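Local structure of telethonin (Homo sapiens, 1YA5) at residues Ser8-Glu13 with Ala23-Leu28; Ser57-Gln62 with Met71-Arg76; Ala2-Ser7 with Leu28-Arg33. The protein regulates muscle assembly by binding titin as an adaptor and mediating the antiparallel joining of titin molecules at the sarcomeric Z-disk. The protein carries 4 engineered substitutions. One frame throughout, in Å; residues are numbered along the deposited sequence. Where two conformers were deposited one is given.

Contact 1 of 3, residues Ser8-Glu13 with Ala23-Leu28; sequences SEVSEE and AEWKDL. Engineered in segment 8-13: Ser8 (natural residue Cys).
Ser8, an engineered residue (natural Cys), carries OG beside its backbone N, anti to the carbonyl carbon (chi1 -56°), while Trp25 holds CG in the crowded position between N and carbonyl carbon (chi1 70°). The indole is thereby laid over the backbone and side chain of Ser8. Ser8 CB sits 3.9 Å from the centroid of the six-membered ring and 21° off its normal, a CH-pi contact; Ser8 O lies over a face too, 3.2 Å from Trp25 CE3 near the rim. Asp27 has CG anti to its own N, and the anti lone pair of OD2 accepts the hydroxyl of Ser8, OG to OD2 2.8 Å. That same OD2 also accepts from the backbone of a chain of another protein. These residues lie on the antiparallel hairpin 4-14/19-33, where Ser8 with Trp25 and Val10 with Ala23 form hydrogen-bonded pairs (Val10 N to Ala23 O 2.9 Å). Between them stands the non-hydrogen-bonded pair Glu9 and Glu24, whose side chains run alongside one another on the other face of the sheet. Their carboxylates come near, OE1 of Glu9 to OE1 of Glu24 at 3.7 Å, so the like charges would probably raise the pKa of one.

Contact 2 of 3, residues Ser57-Gln62 with Met71-Arg76; sequences SQVLVQ and MGILGR. Engineered in segment 57-62: Ser57 (natural residue Cys).
The tight part of this contact is the backbone seam around Gly72 and the side chains that flank it. Leu60 and Gly72 form a hydrogen-bonded antiparallel pair: Leu60 N reaches Gly72 O at 2.8 Å, nearly along the C=O axis, and Gly72 N returns to Leu60 O at 3.0 Å. A third bond, Leu74 N to Gln58 O, is the shortest at 2.7 Å, with a C=O...N angle of 170°. Gly72 adopts a conformation (phi 162°, psi -165°) in which a CB would collide with the carbonyl O of Met71, so the lack of a side chain lets the backbone take these angles. The backbone places Met71 CB 3.1 Å from Leu60 O. On the same face as Met71, the CD1 branch of Ile73 turns back to 4.2 Å from Val59 CB and also meets OG of Ser57, an engineered residue (natural Cys). Gln58 and Leu74 are close-packed too: their side chains run side by side, and the Leu74 methyl CD2 touches the Gln58 amide, 3.5 Å from NE2. The loose, solvent side begins beyond them, at Gly75 and Arg76, which are exposed and do not touch 57-62; Arg76 was deposited in two conformers. The contact joins the two strands of the antiparallel beta hairpin 49-62/68-73; a type II beta turn from Ile73 to Arg76, with Gly75 at its third position and Arg76 N bonded to Ile73 O at 2.8 Å, then reverses the chain into strand 78-82, which pairs with 68-73.

Contact 3 of 3, residues Ala2-Ser7 with Leu28-Arg33; sequences ATSELS and LTLSTR. With SO4 (sulfate ion), chain G.
Two differently oriented side-chain pairs mark opposite faces of this strand pairing. Leu6 and Leu28 lie side by side and point the same way, with CB of Leu6 3.9 Å from CB of Leu28; Leu28 turns CG anti to its backbone N (chi1 -154°) and touches Leu60. On the other face Glu5 crosses Thr29 obliquely. The Glu5 chain bends at chi2 (-38°), dropping its carboxylate across the neighbouring strand, and Thr29, with OG1 anti to its own N, donates its hydroxyl to OE1 of Glu5 at 2.6 Å, a length less sure because OE1 is crowded in the model. Ser4 stands beside Leu30 on the leucine face, OG to CD2 4.1 Å. Beneath these groups Leu6 N bonds to Leu28 O at 2.9 Å and Leu30 N to Ser4 O at 2.9 Å. Farther along, Arg33 folds at chi2 and chi3; its NE makes a salt bridge to an acidic side chain of a chain of another protein, and its NH2 donates to O4 of a sulfate ion, probably from the crystallisation liquor, at 3.1 Å. An alanine here would remove the guanidinium and is likely to lose that salt bridge between the chains. Leu6 O accepts from both Leu28 N and Asp27 N, and Asp27 and Leu28 together face Leu6: a classic beta bulge in the long antiparallel hairpin 4-14/19-33.

How the contacts relate
All three contacts belong to one antiparallel sheet. Contacts 1 and 3 lie on the same hairpin, strands 4-14 and 19-33, with centres about 17 Å apart, and share Leu28; along the chain, contact 1 falls between the two segments of contact 3. Contact 2 follows on hairpin 49-62/68-73, its centre about 10 Å from that of contact 3 and about 22 Å from that of contact 1. Strands 19-33 and 49-62 are neighbours, joined by probable hydrogen bonds that include Thr29 N to Val61 O (2.6 Å) and Val59 N to Ser31 O (2.8 Å). The two hairpins thus form a continuous sheet, which strands of other protein chains extend at contact 1, consistent with titin bridging.

Contact 1 of 3, residues Ser8-Glu13 with Ala23-Leu28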
# COMPACT_ATOMS: atom_id res chain seq x y z
N SER C 8 10.82 6.84 -8.33
CA SER C 8 10.66 7.31 -9.69
C SER C 8 11.55 8.51 -10.00
O SER C 8 11.70 9.38 -9.18
CB SER C 8 9.23 7.70 -9.93
OG SER C 8 8.45 6.59 -9.63
N GLU C 9 12.12 8.54 -11.20
CA GLU C 9 12.92 9.67 -11.63
C GLU C 9 12.39 10.35 -12.91
O GLU C 9 11.71 9.75 -13.72
CB GLU C 9 14.36 9.24 -11.80
CG GLU C 9 14.95 8.57 -10.56
CD GLU C 9 14.37 7.19 -10.28
OE1 GLU C 9 14.09 6.88 -9.10
OE2 GLU C 9 14.21 6.40 -11.23
N VAL C 10 12.69 11.62 -13.06
CA VAL C 10 12.57 12.25 -14.36
C VAL C 10 13.83 13.04 -14.57
O VAL C 10 14.38 13.54 -13.62
CB VAL C 10 11.43 13.23 -14.41
CG1 VAL C 10 11.64 14.18 -15.53
CG2 VAL C 10 10.15 12.49 -14.57
N SER C 11 14.28 13.13 -15.82
CA SER C 11 15.47 13.89 -16.13
C SER C 11 15.29 14.48 -17.49
O SER C 11 14.96 13.76 -18.42
CB SER C 11 16.68 12.98 -16.15
OG SER C 11 17.79 13.68 -16.68
N GLU C 12 15.52 15.77 -17.63
CA GLU C 12 15.11 16.46 -18.85
C GLU C 12 16.22 17.37 -19.29
O GLU C 12 16.78 18.10 -18.49
CB GLU C 12 13.85 17.29 -18.61
CG GLU C 12 12.63 16.54 -18.15
CD GLU C 12 11.32 17.31 -18.45
OE1 GLU C 12 10.23 16.72 -18.32
OE2 GLU C 12 11.36 18.49 -18.82
N GLU C 13 16.55 17.35 -20.58
CA GLU C 13 17.51 18.32 -21.12
C GLU C 13 16.95 19.12 -22.29
O GLU C 13 16.65 18.60 -23.36
CB GLU C 13 18.88 17.68 -21.45
CG GLU C 13 18.91 16.79 -22.70
CD GLU C 13 19.12 17.60 -23.98
OE1 GLU C 13 19.55 18.77 -23.85
OE2 GLU C 13 18.86 17.09 -25.11
N ALA C 23 14.65 15.06 -11.16
CA ALA C 23 13.75 14.80 -10.03
C ALA C 23 13.87 13.32 -9.67
O ALA C 23 13.84 12.45 -10.55
CB ALA C 23 12.30 15.16 -10.40
N GLU C 24 14.06 13.04 -8.38
CA GLU C 24 13.99 11.68 -7.86
C GLU C 24 13.05 11.68 -6.66
O GLU C 24 13.18 12.53 -5.77
CB GLU C 24 15.39 11.19 -7.46
CG GLU C 24 15.69 9.73 -7.84
CD GLU C 24 16.61 9.00 -6.84
OE1 GLU C 24 16.23 7.92 -6.32
OE2 GLU C 24 17.73 9.51 -6.59
N TRP C 25 12.09 10.75 -6.62
CA TRP C 25 11.26 10.65 -5.44
C TRP C 25 10.82 9.25 -4.97
O TRP C 25 10.62 8.32 -5.75
CB TRP C 25 10.05 11.57 -5.54
CG TRP C 25 9.04 11.15 -6.55
CD1 TRP C 25 7.88 10.49 -6.32
CD2 TRP C 25 9.10 11.40 -7.96
NE1 TRP C 25 7.19 10.32 -7.50
CE2 TRP C 25 7.91 10.87 -8.52
CE3 TRP C 25 10.03 12.03 -8.80
CZ2 TRP C 25 7.62 10.96 -9.89
CZ3 TRP C 25 9.75 12.11 -10.16
CH2 TRP C 25 8.55 11.58 -10.69
N LYS C 26 10.66 9.14 -3.65
CA LYS C 26 10.10 7.96 -3.01
C LYS C 26 8.67 7.86 -3.48
O LYS C 26 7.85 8.65 -3.06
CB LYS C 26 10.14 8.12 -1.50
CG LYS C 26 11.54 8.09 -0.93
CD LYS C 26 11.52 8.34 0.58
CE LYS C 26 12.69 7.65 1.29
NZ LYS C 26 13.92 8.47 1.21
N ASP C 27 8.37 6.91 -4.36
CA ASP C 27 7.07 6.90 -5.03
C ASP C 27 6.08 5.99 -4.34
O ASP C 27 5.00 6.42 -3.92
CB ASP C 27 7.23 6.49 -6.50
CG ASP C 27 5.90 6.30 -7.22
OD1 ASP C 27 4.86 6.09 -6.55
OD2 ASP C 27 5.89 6.35 -8.46
N LEU C 28 6.46 4.72 -4.25
CA LEU C 28 5.61 3.70 -3.68
C LEU C 28 6.36 3.08 -2.54
O LEU C 28 7.56 2.83 -2.64
CB LEU C 28 5.33 2.62 -4.71
CG LEU C 28 4.07 1.76 -4.62
CD1 LEU C 28 2.99 2.55 -3.95
CD2 LEU C 28 3.60 1.38 -6.01

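Contact 2 of 3, residues Ser57-Gln62 with Met71-Arg76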
# COMPACT_ATOMS: atom_id res chain seq x y z
N SER C 57 -0.90 -8.76 6.39
CA SER C 57 -1.41 -7.95 5.31
C SER C 57 -0.31 -6.99 4.87
O SER C 57 0.50 -6.56 5.66
CB SER C 57 -2.69 -7.23 5.71
OG SER C 57 -2.37 -6.06 6.42
N GLN C 58 -0.28 -6.70 3.58
CA GLN C 58 0.72 -5.83 2.98
C GLN C 58 0.04 -4.50 2.68
O GLN C 58 -0.96 -4.45 1.96
CB GLN C 58 1.24 -6.44 1.67
CG GLN C 58 1.98 -7.79 1.80
CD GLN C 58 1.93 -8.62 0.50
OE1 GLN C 58 2.95 -8.82 -0.16
NE2 GLN C 58 0.74 -9.11 0.14
N VAL C 59 0.58 -3.43 3.24
CA VAL C 59 0.04 -2.11 2.98
C VAL C 59 0.83 -1.28 1.99
O VAL C 59 2.06 -1.36 1.90
CB VAL C 59 -0.32 -1.32 4.25
CG1 VAL C 59 0.11 -2.06 5.52
CG2 VAL C 59 0.23 0.08 4.19
N LEU C 60 0.08 -0.50 1.23
CA LEU C 60 0.63 0.24 0.13
C LEU C 60 0.43 1.70 0.37
O LEU C 60 -0.70 2.16 0.61
CB LEU C 60 -0.05 -0.17 -1.16
CG LEU C 60 0.56 0.36 -2.45
CD1 LEU C 60 0.67 -0.79 -3.39
CD2 LEU C 60 -0.29 1.50 -3.06
N VAL C 61 1.53 2.44 0.34
CA VAL C 61 1.48 3.90 0.33
C VAL C 61 2.23 4.36 -0.89
O VAL C 61 3.39 3.99 -1.10
CB VAL C 61 2.12 4.54 1.59
CG1 VAL C 61 1.92 6.08 1.57
CG2 VAL C 61 1.55 3.92 2.86
N GLN C 62 1.53 5.16 -1.71
CA GLN C 62 2.07 5.80 -2.90
C GLN C 62 1.83 7.33 -2.87
O GLN C 62 0.76 7.79 -2.51
CB GLN C 62 1.38 5.21 -4.11
CG GLN C 62 1.42 6.07 -5.32
CD GLN C 62 1.35 5.27 -6.57
OE1 GLN C 62 2.38 4.86 -7.12
NE2 GLN C 62 0.12 5.01 -7.05
N MET C 71 -3.24 4.94 -1.24
CA MET C 71 -2.93 3.93 -0.22
C MET C 71 -4.03 2.93 0.01
O MET C 71 -5.21 3.14 -0.36
CB MET C 71 -2.55 4.58 1.11
CG MET C 71 -3.69 5.26 1.82
SD MET C 71 -3.20 6.51 3.02
CE MET C 71 -2.33 7.73 2.00
N GLY C 72 -3.64 1.82 0.62
CA GLY C 72 -4.57 0.75 0.92
C GLY C 72 -3.90 -0.57 1.21
O GLY C 72 -2.68 -0.63 1.46
N ILE C 73 -4.70 -1.63 1.19
CA ILE C 73 -4.24 -2.97 1.53
C ILE C 73 -4.07 -3.74 0.24
O ILE C 73 -4.99 -3.84 -0.57
CB ILE C 73 -5.24 -3.68 2.48
CG1 ILE C 73 -5.38 -2.89 3.80
CG2 ILE C 73 -4.76 -5.08 2.81
CD1 ILE C 73 -4.10 -2.97 4.71
N LEU C 74 -2.87 -4.24 0.03
CA LEU C 74 -2.58 -4.95 -1.18
C LEU C 74 -3.56 -6.10 -1.28
O LEU C 74 -3.60 -6.94 -0.39
CB LEU C 74 -1.15 -5.48 -1.18
CG LEU C 74 -0.83 -6.17 -2.51
CD1 LEU C 74 -0.91 -5.18 -3.68
CD2 LEU C 74 0.53 -6.84 -2.47
N GLY C 75 -4.35 -6.14 -2.34
CA GLY C 75 -5.23 -7.26 -2.54
C GLY C 75 -6.65 -6.86 -2.23
O GLY C 75 -7.59 -7.55 -2.60
N ARG C 76 -6.81 -5.75 -1.54
CA ARG C 76 -8.13 -5.16 -1.39
C ARG C 76 -8.15 -3.82 -2.13
O ARG C 76 -7.66 -3.73 -3.25
CB ARG C 76 -8.48 -5.02 0.08
CG ARG C 76 -8.21 -6.30 0.87
CD ARG C 76 -8.05 -6.05 2.36
NE ARG C 76 -9.22 -6.45 3.14
CZ ARG C 76 -10.41 -5.86 3.07
NH1 ARG C 76 -10.62 -4.84 2.25
NH2 ARG C 76 -11.41 -6.31 3.83

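Contact 3 of 3, residues Ala2-Ser7 with Leu28-Arg33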
# COMPACT_ATOMS: atom_id res chain seq x y z
N ALA C 2 9.77 -7.47 4.90
CA ALA C 2 10.61 -6.63 4.03
C ALA C 2 9.85 -5.56 3.25
O ALA C 2 9.50 -5.78 2.09
CB ALA C 2 11.47 -7.50 3.08
N THR C 3 9.59 -4.42 3.88
CA THR C 3 9.17 -3.23 3.15
C THR C 3 9.93 -3.16 1.83
O THR C 3 11.10 -3.48 1.78
CB THR C 3 9.48 -1.95 3.94
OG1 THR C 3 10.21 -2.32 5.11
CG2 THR C 3 8.21 -1.26 4.40
N SER C 4 9.24 -2.76 0.76
CA SER C 4 9.91 -2.48 -0.51
C SER C 4 9.75 -1.02 -0.77
O SER C 4 8.66 -0.48 -0.61
CB SER C 4 9.29 -3.27 -1.66
OG SER C 4 9.01 -4.61 -1.30
N GLU C 5 10.83 -0.38 -1.19
CA GLU C 5 10.82 1.05 -1.46
C GLU C 5 11.07 1.25 -2.95
O GLU C 5 12.15 0.96 -3.45
CB GLU C 5 11.91 1.76 -0.63
CG GLU C 5 11.39 2.81 0.36
CD GLU C 5 10.20 3.63 -0.18
OE1 GLU C 5 9.15 3.69 0.51
OE2 GLU C 5 10.30 4.25 -1.28
N LEU C 6 10.07 1.75 -3.66
CA LEU C 6 10.16 1.95 -5.10
C LEU C 6 10.26 3.43 -5.42
O LEU C 6 9.45 4.23 -4.94
CB LEU C 6 8.90 1.41 -5.78
CG LEU C 6 8.84 -0.03 -6.30
CD1 LEU C 6 9.38 -1.00 -5.25
CD2 LEU C 6 7.42 -0.37 -6.69
N SER C 7 11.20 3.80 -6.28
CA SER C 7 11.38 5.19 -6.67
C SER C 7 11.04 5.57 -8.10
O SER C 7 10.98 4.73 -8.99
CB SER C 7 12.78 5.62 -6.34
OG SER C 7 12.69 6.42 -5.17
N LEU C 28 6.46 4.72 -4.25
CA LEU C 28 5.61 3.70 -3.68
C LEU C 28 6.36 3.08 -2.54
O LEU C 28 7.56 2.83 -2.64
CB LEU C 28 5.33 2.62 -4.71
CG LEU C 28 4.07 1.76 -4.62
CD1 LEU C 28 2.99 2.55 -3.95
CD2 LEU C 28 3.60 1.38 -6.01
N THR C 29 5.65 2.82 -1.45
CA THR C 29 6.23 2.10 -0.34
C THR C 29 5.32 0.93 0.04
O THR C 29 4.13 1.12 0.18
CB THR C 29 6.38 3.04 0.83
OG1 THR C 29 7.23 2.43 1.81
CG2 THR C 29 5.02 3.28 1.44
N LEU C 30 5.90 -0.26 0.19
CA LEU C 30 5.14 -1.48 0.49
C LEU C 30 5.65 -2.12 1.75
O LEU C 30 6.83 -2.44 1.86
CB LEU C 30 5.31 -2.51 -0.63
CG LEU C 30 4.28 -3.64 -0.65
CD1 LEU C 30 2.95 -3.20 -1.34
CD2 LEU C 30 4.87 -4.85 -1.34
N SER C 31 4.77 -2.33 2.72
CA SER C 31 5.21 -3.03 3.92
C SER C 31 4.35 -4.22 4.30
O SER C 31 3.20 -4.36 3.86
CB SER C 31 5.39 -2.10 5.12
OG SER C 31 4.56 -0.96 5.03
N THR C 32 4.96 -5.06 5.15
CA THR C 32 4.33 -6.23 5.74
C THR C 32 3.90 -5.92 7.16
O THR C 32 4.70 -5.39 7.94
CB THR C 32 5.33 -7.37 5.77
OG1 THR C 32 5.75 -7.63 4.42
CG2 THR C 32 4.72 -8.65 6.31
N ARG C 33 2.66 -6.25 7.51
CA ARG C 33 2.23 -6.19 8.90
C ARG C 33 2.16 -7.59 9.49
O ARG C 33 1.65 -8.52 8.86
CB ARG C 33 0.87 -5.51 9.03
CG ARG C 33 0.71 -4.26 8.20
CD ARG C 33 1.46 -3.10 8.80
NE ARG C 33 1.22 -3.00 10.24
CZ ARG C 33 2.13 -2.59 11.11
NH1 ARG C 33 3.34 -2.24 10.69
NH2 ARG C 33 1.84 -2.52 12.40
S SO4 G . 3.47 0.92 13.67
O1 SO4 G . 4.03 1.79 14.70
O2 SO4 G . 2.40 1.63 12.96
O3 SO4 G . 4.50 0.55 12.70
O4 SO4 G . 2.94 -0.30 14.28